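Local coordinates for protein acyl-CoA dehydrogenase (Bacillus subtilis, PDB 5LNX) that oxidises saturated acyl-CoA thioesters to 2,3-dehydroacyl-CoAs, using FAD as cofactor and passing the electrons to an acceptor, at residues A25-E30 / V347-R352; V239-I244 / M316-A321; F320-A325 / G362-Q367. All coordinates share one frame; numbering follows the deposited sequence.

Overall arrangement
Three contacts tie helices of the acyl-CoA dehydrogenase chain together at different depths. Contact 2 is fully buried, about 10 Å from the chain centre to its own centre, and meets through methylenes, a methyl group and a backbone carbonyl oxygen, with no hydrogen bond across. Contact 3, centred about 7 Å from it, shares helix 311-326 and F320 and A321; it is also buried but polar, and its 362-367 side reaches FAD. K318 of contact 2 joins the pair by bonding G362 O of contact 3. Contact 1 lies about 21 Å from both, centre to centre, is partly buried, and relies on salt bridges between the N-terminal and C-terminal family regions. Contacts 1 and 3 both touch the second subunit.

Contact 1 (A25-E30 / V347-R352); sequences AAEIME and VERLLR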
loop_
_atom_site.group_PDB
_atom_site.type_symbol
_atom_site.label_atom_id
_atom_site.label_comp_id
_atom_site.label_asym_id
_atom_site.label_seq_id
_atom_site.Cartn_x
_atom_site.Cartn_y
_atom_site.Cartn_z
ATOM N N ALA D 25 -4.366 -31.719 -17.084
ATOM C CA ALA D 25 -3.056 -31.370 -17.707
ATOM C C ALA D 25 -2.217 -30.437 -16.857
ATOM O O ALA D 25 -1.021 -30.629 -16.695
ATOM C CB ALA D 25 -3.261 -30.744 -19.054
ATOM N N ALA D 26 -2.878 -29.451 -16.275
ATOM C CA ALA D 26 -2.219 -28.452 -15.403
ATOM C C ALA D 26 -1.513 -29.036 -14.162
ATOM O O ALA D 26 -0.496 -28.490 -13.721
ATOM C CB ALA D 26 -3.222 -27.395 -14.963
ATOM N N GLU D 27 -2.079 -30.103 -13.590
ATOM C CA GLU D 27 -1.506 -30.759 -12.400
ATOM C C GLU D 27 -0.294 -31.598 -12.769
ATOM O O GLU D 27 0.690 -31.658 -12.033
ATOM C CB GLU D 27 -2.537 -31.669 -11.706
ATOM C CG GLU D 27 -3.793 -30.955 -11.240
ATOM C CD GLU D 27 -3.514 -29.856 -10.256
ATOM O OE1 GLU D 27 -2.600 -29.989 -9.417
ATOM O OE2 GLU D 27 -4.208 -28.836 -10.337
ATOM N N ILE D 28 -0.389 -32.271 -13.903
ATOM C CA ILE D 28 0.780 -32.901 -14.541
ATOM C C ILE D 28 1.907 -31.874 -14.813
ATOM O O ILE D 28 3.078 -32.158 -14.574
ATOM C CB ILE D 28 0.413 -33.613 -15.891
ATOM C CG1 ILE D 28 -0.654 -34.692 -15.737
ATOM C CG2 ILE D 28 1.635 -34.191 -16.562
ATOM C CD1 ILE D 28 -0.245 -35.795 -14.813
ATOM N N MET D 29 1.552 -30.703 -15.323
ATOM C CA MET D 29 2.564 -29.643 -15.636
ATOM C C MET D 29 3.259 -29.127 -14.388
ATOM O O MET D 29 4.459 -28.868 -14.414
ATOM C CB MET D 29 1.933 -28.435 -16.326
ATOM C CG MET D 29 1.517 -28.669 -17.759
ATOM S SD MET D 29 0.371 -27.375 -18.224
ATOM C CE MET D 29 1.422 -26.083 -18.887
ATOM N N GLU D 30 2.503 -28.996 -13.302
ATOM C CA GLU D 30 3.058 -28.539 -12.033
ATOM C C GLU D 30 3.986 -29.564 -11.409
ATOM O O GLU D 30 4.866 -29.233 -10.595
ATOM C CB GLU D 30 1.935 -28.208 -11.046
ATOM C CG GLU D 30 1.294 -26.849 -11.291
ATOM C CD GLU D 30 2.196 -25.681 -10.928
ATOM O OE1 GLU D 30 2.371 -24.838 -11.827
ATOM O OE2 GLU D 30 2.813 -25.653 -9.816
ATOM N N VAL D 347 -3.057 -22.868 -4.158
ATOM C CA VAL D 347 -2.846 -21.390 -4.068
ATOM C C VAL D 347 -1.398 -20.914 -4.181
ATOM O O VAL D 347 -1.114 -19.795 -4.574
ATOM C CB VAL D 347 -3.391 -20.780 -2.753
ATOM C CG1 VAL D 347 -4.894 -20.696 -2.804
ATOM C CG2 VAL D 347 -2.917 -21.547 -1.528
ATOM N N GLU D 348 -0.487 -21.758 -3.765
ATOM C CA GLU D 348 0.916 -21.438 -3.770
ATOM C C GLU D 348 1.490 -21.174 -5.222
ATOM O O GLU D 348 2.366 -20.306 -5.456
ATOM C CB GLU D 348 1.548 -22.526 -2.932
ATOM C CG GLU D 348 2.995 -22.652 -3.170
ATOM C CD GLU D 348 3.300 -23.260 -4.515
ATOM O OE1 GLU D 348 2.504 -24.107 -5.001
ATOM O OE2 GLU D 348 4.286 -22.795 -5.108
ATOM N N ARG D 349 0.877 -21.832 -6.194
ATOM C CA ARG D 349 1.247 -21.697 -7.598
ATOM C C ARG D 349 0.823 -20.361 -8.114
ATOM O O ARG D 349 1.379 -19.853 -9.082
ATOM C CB ARG D 349 0.572 -22.774 -8.429
ATOM C CG ARG D 349 -0.917 -22.604 -8.599
ATOM C CD ARG D 349 -1.508 -23.745 -9.407
ATOM N NE ARG D 349 -1.278 -25.039 -8.784
ATOM C CZ ARG D 349 -1.815 -26.178 -9.200
ATOM N NH1 ARG D 349 -2.643 -26.198 -10.246
ATOM N NH2 ARG D 349 -1.512 -27.314 -8.572
ATOM N N LEU D 350 -0.200 -19.799 -7.489
ATOM C CA LEU D 350 -0.796 -18.544 -7.961
ATOM C C LEU D 350 0.148 -17.405 -7.660
ATOM O O LEU D 350 0.208 -16.451 -8.425
ATOM C CB LEU D 350 -2.132 -18.294 -7.281
ATOM C CG LEU D 350 -3.197 -19.361 -7.560
ATOM C CD1 LEU D 350 -4.498 -19.000 -6.876
ATOM C CD2 LEU D 350 -3.434 -19.575 -9.042
ATOM N N LEU D 351 0.883 -17.513 -6.546
ATOM C CA LEU D 351 1.852 -16.494 -6.188
ATOM C C LEU D 351 3.046 -16.569 -7.150
ATOM O O LEU D 351 3.418 -15.592 -7.806
ATOM C CB LEU D 351 2.335 -16.676 -4.747
ATOM C CG LEU D 351 3.416 -15.680 -4.314
ATOM C CD1 LEU D 351 2.882 -14.259 -4.364
ATOM C CD2 LEU D 351 3.954 -15.971 -2.938
ATOM N N ARG D 352 3.665 -17.738 -7.165
ATOM C CA ARG D 352 4.784 -18.033 -8.020
ATOM C C ARG D 352 4.499 -17.601 -9.467
ATOM O O ARG D 352 5.329 -16.924 -10.095
ATOM C CB ARG D 352 5.065 -19.528 -7.987
ATOM C CG ARG D 352 5.723 -20.036 -6.704
ATOM C CD ARG D 352 6.441 -21.362 -6.910
ATOM N NE ARG D 352 5.537 -22.475 -7.125
ATOM C CZ ARG D 352 5.077 -22.896 -8.301
ATOM N NH1 ARG D 352 5.462 -22.323 -9.434
ATOM N NH2 ARG D 352 4.187 -23.894 -8.356
#
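E30 and R349 mark the nearest backbone approach, their CA atoms 8.4 Å apart; the short helical segments 25-30 and 348-352 run at 68° to each other, with axes 13.2 Å apart, so long charged side chains do the bridging. R349 grips the E27 carboxylate end-on with two nitrogens. R349 NH2 reaches E27 OE1 over 3.0 Å, almost straight and in the guanidinium plane, while R349 NH1 meets E27 OE2 at 3.1 Å from above the carboxylate plane. R349 CG sits between the backbone N and carbonyl carbon (chi1 71°), and a bend at chi3 (59°) turns the guanidinium to E27. E30 lies over one face of this guanidinium, E30 CG 3.8 Å from R349 CZ, and sends its carboxylate onward to R352. There, R352 NH2 bonds E30 OE2 on its syn lone pair, the two flat groups nearly coplanar. R352 NE also pairs with E348, which joins E30, R352 and E348 in one salt-bridge network. With a leucine in place of R349 the guanidinium is gone, which would probably leave the E27 carboxylate without its mate and E30 CG without the flat face it lies on. R352 carries the contact further: its NH1 bonds L200 O and it makes a cation-pi contact with Y203, both between strands 191-196 and 207-212, while its backbone O accepts from Y341 of the second subunit; V347 packs on helix 332-336.

Contact 2 (V239-I244 / M316-A321); sequences VGRIGI and MAKQFA
R241 and K318 bring helix 229-265 and helix 311-326 close together, their CA atoms 5.8 Å apart. Across the two segments the meeting is one of van der Waals contacts, with no hydrogen bond between them. K318 CB and CG lie against R241 O, K318 CG at 3.8 Å from that oxygen, and K318 CG also meets R241 CG at 4.2 Å. Further along, I244 and K318 run side by side in the same direction, with I244 CG2 4.1 Å from K318 CE. K318 CG stands opposite the backbone N (chi1 -164°), and a bend at chi2 (-89°) then turns the rest of the chain alongside the isoleucine. A317 and A321 face helix 229-265 too, packing on A245 and A248, and their small side chains suit so close an approach.

The polar ends turn to the connection between helices 348-356 and 364-376. K318 NZ, the tip of a buried lysine, is taken up by G362 O and T357 O, with a weak bond to N364 OD1. These oxygens probably steady the buried charge. R241, extended from CG to NE, gives a weak bond to E361 O and packs on Q367 and I370 of helix 364-376. I244 rests on Y360 and E361. Helices 229-265 and 311-326 belong to the C-terminal four-helix bundle of the acyl-CoA dehydrogenase fold, and here K318, with a weak bond from R241, ties down the connection leading into helix 364-376, where Y360 and T363 line the FAD pocket.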
loop_
_atom_site.group_PDB
_atom_site.type_symbol
_atom_site.label_atom_id
_atom_site.label_comp_id
_atom_site.label_asym_id
_atom_site.label_seq_id
_atom_site.Cartn_x
_atom_site.Cartn_y
_atom_site.Cartn_z
ATOM N N VAL D 239 -1.581 -5.771 -27.939
ATOM C CA VAL D 239 -2.562 -6.852 -27.833
ATOM C C VAL D 239 -2.049 -7.955 -26.916
ATOM O O VAL D 239 -2.816 -8.567 -26.155
ATOM C CB VAL D 239 -2.867 -7.496 -29.213
ATOM C CG1 VAL D 239 -4.223 -8.186 -29.202
ATOM N N GLY D 240 -0.760 -8.239 -27.034
ATOM C CA GLY D 240 -0.062 -9.145 -26.099
ATOM C C GLY D 240 -0.207 -8.768 -24.630
ATOM O O GLY D 240 -0.401 -9.626 -23.787
ATOM N N ARG D 241 -0.126 -7.471 -24.337
ATOM C CA ARG D 241 -0.159 -6.961 -22.949
ATOM C C ARG D 241 -1.550 -7.066 -22.305
ATOM O O ARG D 241 -1.680 -7.290 -21.089
ATOM C CB ARG D 241 0.315 -5.517 -22.893
ATOM C CG ARG D 241 1.828 -5.360 -22.762
ATOM C CD ARG D 241 2.290 -3.954 -23.120
ATOM N NE ARG D 241 3.655 -3.953 -23.643
ATOM C CZ ARG D 241 4.249 -2.900 -24.196
ATOM N NH1 ARG D 241 3.594 -1.762 -24.332
ATOM N NH2 ARG D 241 5.490 -3.004 -24.660
ATOM N N ILE D 242 -2.575 -6.883 -23.129
ATOM C CA ILE D 242 -3.965 -7.111 -22.717
ATOM C C ILE D 242 -4.173 -8.583 -22.360
ATOM O O ILE D 242 -4.824 -8.922 -21.373
ATOM C CB ILE D 242 -4.959 -6.775 -23.838
ATOM C CG1 ILE D 242 -4.815 -5.309 -24.260
ATOM C CG2 ILE D 242 -6.389 -7.059 -23.379
ATOM C CD1 ILE D 242 -5.566 -4.968 -25.526
ATOM N N GLY D 243 -3.581 -9.448 -23.169
ATOM C CA GLY D 243 -3.526 -10.880 -22.879
ATOM C C GLY D 243 -2.830 -11.178 -21.579
ATOM O O GLY D 243 -3.325 -11.945 -20.750
ATOM N N ILE D 244 -1.685 -10.565 -21.358
ATOM C CA ILE D 244 -0.970 -10.757 -20.055
ATOM C C ILE D 244 -1.824 -10.265 -18.884
ATOM O O ILE D 244 -1.804 -10.851 -17.809
ATOM C CB ILE D 244 0.352 -10.006 -20.006
ATOM C CG1 ILE D 244 1.302 -10.530 -21.084
ATOM C CG2 ILE D 244 0.993 -10.138 -18.637
ATOM C CD1 ILE D 244 1.597 -12.016 -20.995
ATOM N N MET D 316 -2.121 0.249 -18.753
ATOM C CA MET D 316 -2.902 0.328 -17.493
ATOM C C MET D 316 -3.416 -1.033 -16.987
ATOM O O MET D 316 -3.239 -1.386 -15.815
ATOM C CB MET D 316 -4.089 1.292 -17.680
ATOM C CG MET D 316 -3.699 2.758 -17.575
ATOM S SD MET D 316 -4.995 3.899 -18.079
ATOM C CE MET D 316 -4.399 5.486 -17.499
ATOM N N ALA D 317 -4.077 -1.762 -17.883
ATOM C CA ALA D 317 -4.559 -3.131 -17.614
ATOM C C ALA D 317 -3.463 -4.093 -17.163
ATOM O O ALA D 317 -3.663 -4.890 -16.243
ATOM C CB ALA D 317 -5.218 -3.691 -18.866
ATOM N N LYS D 318 -2.343 -4.075 -17.884
ATOM C CA LYS D 318 -1.224 -5.004 -17.625
ATOM C C LYS D 318 -0.660 -4.773 -16.225
ATOM O O LYS D 318 -0.506 -5.707 -15.439
ATOM C CB LYS D 318 -0.097 -4.812 -18.651
ATOM C CG LYS D 318 0.923 -5.947 -18.725
ATOM C CD LYS D 318 2.095 -5.762 -17.765
ATOM C CE LYS D 318 3.240 -6.700 -18.112
ATOM N NZ LYS D 318 4.353 -6.690 -17.103
ATOM N N GLN D 319 -0.454 -3.502 -15.915
ATOM C CA GLN D 319 0.070 -3.064 -14.620
ATOM C C GLN D 319 -0.924 -3.295 -13.475
ATOM O O GLN D 319 -0.541 -3.667 -12.358
ATOM C CB GLN D 319 0.431 -1.571 -14.674
ATOM C CG GLN D 319 1.036 -1.009 -13.389
ATOM C CD GLN D 319 0.042 -0.277 -12.500
ATOM O OE1 GLN D 319 -0.567 0.712 -12.927
ATOM N NE2 GLN D 319 -0.240 -0.840 -11.329
ATOM N N PHE D 320 -2.195 -3.031 -13.745
ATOM C CA PHE D 320 -3.206 -3.106 -12.690
ATOM C C PHE D 320 -3.488 -4.560 -12.298
ATOM O O PHE D 320 -3.341 -4.941 -11.140
ATOM C CB PHE D 320 -4.513 -2.407 -13.078
ATOM C CG PHE D 320 -5.419 -2.216 -11.920
ATOM C CD1 PHE D 320 -5.270 -1.107 -11.091
ATOM C CD2 PHE D 320 -6.304 -3.231 -11.542
ATOM C CE1 PHE D 320 -6.046 -0.973 -9.948
ATOM C CE2 PHE D 320 -7.071 -3.103 -10.399
ATOM C CZ PHE D 320 -6.935 -1.979 -9.599
ATOM N N ALA D 321 -3.862 -5.349 -13.299
ATOM C CA ALA D 321 -4.175 -6.771 -13.109
ATOM C C ALA D 321 -2.988 -7.519 -12.514
ATOM O O ALA D 321 -3.135 -8.252 -11.532
ATOM C CB ALA D 321 -4.604 -7.393 -14.424
#

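Contact 3 (F320-A325 / G362-Q367); sequences FASDAA and GTNEIQ. With FAD (flavin-adenine dinucleotide), chain S.
N364 turns its amide to S322 while the residues on either side of it, T363 and E365, hold the FAD ribose, so one helix start faces two ways. T363 is the N-cap of helix 364-376, its OG1 accepting a weak bond from I366 N. On the protein side, N364 ND2 donates to S322 OG over 3.0 Å, with the oxygen close to the amide plane. S322 OG, set between its backbone N and carbonyl carbon (chi1 60°), also bonds K318 O one turn back in helix 311-326. The D323 carboxylate approaches from the opposite direction, its plane 63° from the amide, and D323 OD1 lies 2.6 Å from N364 ND2. Q358 bonds that same carboxylate oxygen, and R368 makes a salt bridge to OD2.

On the cofactor side, T363 OG1 donates to FAD O2B, the adenosine 2'-hydroxyl, at 2.6 Å, and FAD O2B in turn donates to E365 OE1. The ribose hydroxyl is thus held as both acceptor and donor, and Q334 of the second subunit bonds E365 OE1, placing this half of the pocket at a subunit interface. G362, whose backbone angles call for glycine, leads into the cap, and its carbonyl is fastened back to the first turn: Q367 NE2 bonds G362 O at 2.8 Å.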
loop_
_atom_site.group_PDB
_atom_site.type_symbol
_atom_site.label_atom_id
_atom_site.label_comp_id
_atom_site.label_asym_id
_atom_site.label_seq_id
_atom_site.Cartn_x
_atom_site.Cartn_y
_atom_site.Cartn_z
ATOM N N PHE D 320 -2.195 -3.031 -13.745
ATOM C CA PHE D 320 -3.206 -3.106 -12.690
ATOM C C PHE D 320 -3.488 -4.560 -12.298
ATOM O O PHE D 320 -3.341 -4.941 -11.140
ATOM C CB PHE D 320 -4.513 -2.407 -13.078
ATOM C CG PHE D 320 -5.419 -2.216 -11.920
ATOM C CD1 PHE D 320 -5.270 -1.107 -11.091
ATOM C CD2 PHE D 320 -6.304 -3.231 -11.542
ATOM C CE1 PHE D 320 -6.046 -0.973 -9.948
ATOM C CE2 PHE D 320 -7.071 -3.103 -10.399
ATOM C CZ PHE D 320 -6.935 -1.979 -9.599
ATOM N N ALA D 321 -3.862 -5.349 -13.299
ATOM C CA ALA D 321 -4.175 -6.771 -13.109
ATOM C C ALA D 321 -2.988 -7.519 -12.514
ATOM O O ALA D 321 -3.135 -8.252 -11.532
ATOM C CB ALA D 321 -4.604 -7.393 -14.424
ATOM N N SER D 322 -1.803 -7.264 -13.055
ATOM C CA SER D 322 -0.575 -7.931 -12.588
ATOM C C SER D 322 -0.336 -7.674 -11.101
ATOM O O SER D 322 -0.167 -8.598 -10.321
ATOM C CB SER D 322 0.655 -7.509 -13.427
ATOM O OG SER D 322 0.918 -6.111 -13.381
ATOM N N ASP D 323 -0.296 -6.414 -10.721
ATOM C CA ASP D 323 -0.060 -6.029 -9.323
ATOM C C ASP D 323 -1.153 -6.560 -8.410
ATOM O O ASP D 323 -0.900 -6.978 -7.295
ATOM C CB ASP D 323 -0.000 -4.495 -9.179
ATOM C CG ASP D 323 1.276 -3.903 -9.749
ATOM O OD1 ASP D 323 2.142 -4.680 -10.187
ATOM O OD2 ASP D 323 1.423 -2.666 -9.724
ATOM N N ALA D 324 -2.380 -6.453 -8.888
ATOM C CA ALA D 324 -3.559 -6.933 -8.158
ATOM C C ALA D 324 -3.452 -8.425 -7.906
ATOM O O ALA D 324 -3.857 -8.936 -6.865
ATOM C CB ALA D 324 -4.844 -6.606 -8.932
ATOM N N ALA D 325 -2.921 -9.115 -8.894
ATOM C CA ALA D 325 -2.838 -10.576 -8.871
ATOM C C ALA D 325 -1.798 -11.044 -7.867
ATOM O O ALA D 325 -2.041 -11.943 -7.064
ATOM C CB ALA D 325 -2.511 -11.090 -10.266
ATOM N N GLY D 362 6.862 -6.318 -20.981
ATOM C CA GLY D 362 7.027 -4.952 -20.521
ATOM C C GLY D 362 6.802 -4.852 -19.033
ATOM O O GLY D 362 5.651 -4.805 -18.580
ATOM N N THR D 363 7.901 -4.836 -18.282
ATOM C CA THR D 363 7.860 -4.670 -16.820
ATOM C C THR D 363 6.963 -3.499 -16.446
ATOM O O THR D 363 6.868 -2.521 -17.180
ATOM C CB THR D 363 9.229 -4.372 -16.202
ATOM O OG1 THR D 363 9.661 -3.072 -16.623
ATOM C CG2 THR D 363 10.273 -5.411 -16.580
ATOM N N ASN D 364 6.367 -3.572 -15.260
ATOM C CA ASN D 364 5.476 -2.511 -14.756
ATOM C C ASN D 364 6.140 -1.157 -14.558
ATOM O O ASN D 364 5.474 -0.128 -14.582
ATOM C CB ASN D 364 4.849 -2.946 -13.427
ATOM C CG ASN D 364 3.877 -4.052 -13.604
ATOM O OD1 ASN D 364 3.612 -4.511 -14.731
ATOM N ND2 ASN D 364 3.273 -4.452 -12.523
ATOM N N GLU D 365 7.453 -1.151 -14.354
ATOM C CA GLU D 365 8.242 0.113 -14.441
ATOM C C GLU D 365 8.107 0.733 -15.828
ATOM O O GLU D 365 7.784 1.903 -15.969
ATOM C CB GLU D 365 9.712 -0.089 -14.065
ATOM C CG GLU D 365 9.934 -0.383 -12.594
ATOM C CD GLU D 365 9.372 -1.739 -12.202
ATOM O OE1 GLU D 365 9.592 -2.692 -12.955
ATOM O OE2 GLU D 365 8.645 -1.853 -11.194
ATOM N N ILE D 366 8.244 -0.092 -16.847
ATOM C CA ILE D 366 8.072 0.366 -18.234
ATOM C C ILE D 366 6.656 0.850 -18.532
ATOM O O ILE D 366 6.451 1.810 -19.299
ATOM C CB ILE D 366 8.465 -0.734 -19.261
ATOM C CG1 ILE D 366 9.958 -1.024 -19.185
ATOM C CG2 ILE D 366 8.084 -0.331 -20.684
ATOM C CD1 ILE D 366 10.826 0.198 -19.167
ATOM N N GLN D 367 5.687 0.147 -17.969
ATOM C CA GLN D 367 4.269 0.424 -18.225
ATOM C C GLN D 367 3.873 1.784 -17.648
ATOM O O GLN D 367 3.100 2.549 -18.255
ATOM C CB GLN D 367 3.389 -0.668 -17.620
ATOM C CG GLN D 367 3.710 -2.077 -18.125
ATOM C CD GLN D 367 3.304 -2.343 -19.568
ATOM O OE1 GLN D 367 2.611 -1.542 -20.217
ATOM N NE2 GLN D 367 3.682 -3.513 -20.055
HETATM P PA FAD S . 15.582 -5.339 -17.424
HETATM O O1A FAD S . 14.644 -4.872 -18.525
HETATM O O2A FAD S . 17.054 -5.089 -17.426
HETATM O O5B FAD S . 14.997 -4.643 -16.095
HETATM C C5B FAD S . 15.435 -4.904 -14.771
HETATM C C4B FAD S . 14.524 -4.081 -13.863
HETATM O O4B FAD S . 14.856 -2.733 -14.094
HETATM C C3B FAD S . 13.050 -4.251 -14.196
HETATM O O3B FAD S . 12.236 -4.144 -13.022
HETATM C C2B FAD S . 12.731 -3.087 -15.090
HETATM O O2B FAD S . 11.449 -2.563 -14.789
HETATM C C1B FAD S . 13.744 -2.075 -14.660
HETATM N N9A FAD S . 14.203 -1.143 -15.681
HETATM C C8A FAD S . 15.215 -1.284 -16.566
HETATM N N7A FAD S . 15.371 -0.124 -17.277
HETATM C C5A FAD S . 14.432 0.753 -16.836
HETATM C C6A FAD S . 14.019 2.136 -17.094
HETATM N N6A FAD S . 14.615 2.885 -18.033
HETATM N N1A FAD S . 13.024 2.658 -16.345
HETATM C C2A FAD S . 12.380 1.994 -15.373
HETATM N N3A FAD S . 12.703 0.729 -15.088
HETATM C C4A FAD S . 13.693 0.082 -15.756
HETATM N N1 FAD S . 11.055 -12.141 -24.223
HETATM C C2 FAD S . 10.648 -12.287 -25.506
HETATM O O2 FAD S . 11.212 -11.601 -26.368
HETATM N N3 FAD S . 9.661 -13.125 -25.891
HETATM C C4 FAD S . 9.011 -13.896 -25.011
HETATM O O4 FAD S . 8.098 -14.679 -25.371
HETATM C C4X FAD S . 9.414 -13.806 -23.594
HETATM N N5 FAD S . 8.802 -14.559 -22.654
HETATM C C5X FAD S . 9.189 -14.491 -21.360
HETATM C C6 FAD S . 8.585 -15.342 -20.470
HETATM C C7 FAD S . 8.895 -15.308 -19.133
HETATM C C7M FAD S . 8.078 -16.209 -18.242
HETATM C C8 FAD S . 9.953 -14.373 -18.665
HETATM C C8M FAD S . 10.369 -14.265 -17.222
HETATM C C9 FAD S . 10.587 -13.551 -19.564
HETATM C C9A FAD S . 10.259 -13.565 -20.913
HETATM N N10 FAD S . 10.939 -12.764 -21.888
HETATM C C10 FAD S . 10.504 -12.858 -23.233
HETATM C "C1'" FAD S . 11.961 -11.777 -21.504
HETATM C "C2'" FAD S . 11.254 -10.555 -20.871
HETATM O "O2'" FAD S . 10.412 -9.819 -21.776
HETATM C "C3'" FAD S . 12.269 -9.634 -20.208
HETATM O "O3'" FAD S . 12.643 -10.217 -18.961
HETATM C "C4'" FAD S . 11.715 -8.228 -20.032
HETATM O "O4'" FAD S . 11.551 -7.622 -21.326
HETATM C "C5'" FAD S . 12.599 -7.344 -19.118
HETATM O "O5'" FAD S . 13.989 -7.276 -19.442
HETATM P P FAD S . 15.170 -7.881 -18.491
HETATM O O1P FAD S . 16.539 -7.631 -19.098
HETATM O O2P FAD S . 14.810 -9.293 -18.115
HETATM O O3P FAD S . 15.322 -6.922 -17.198
#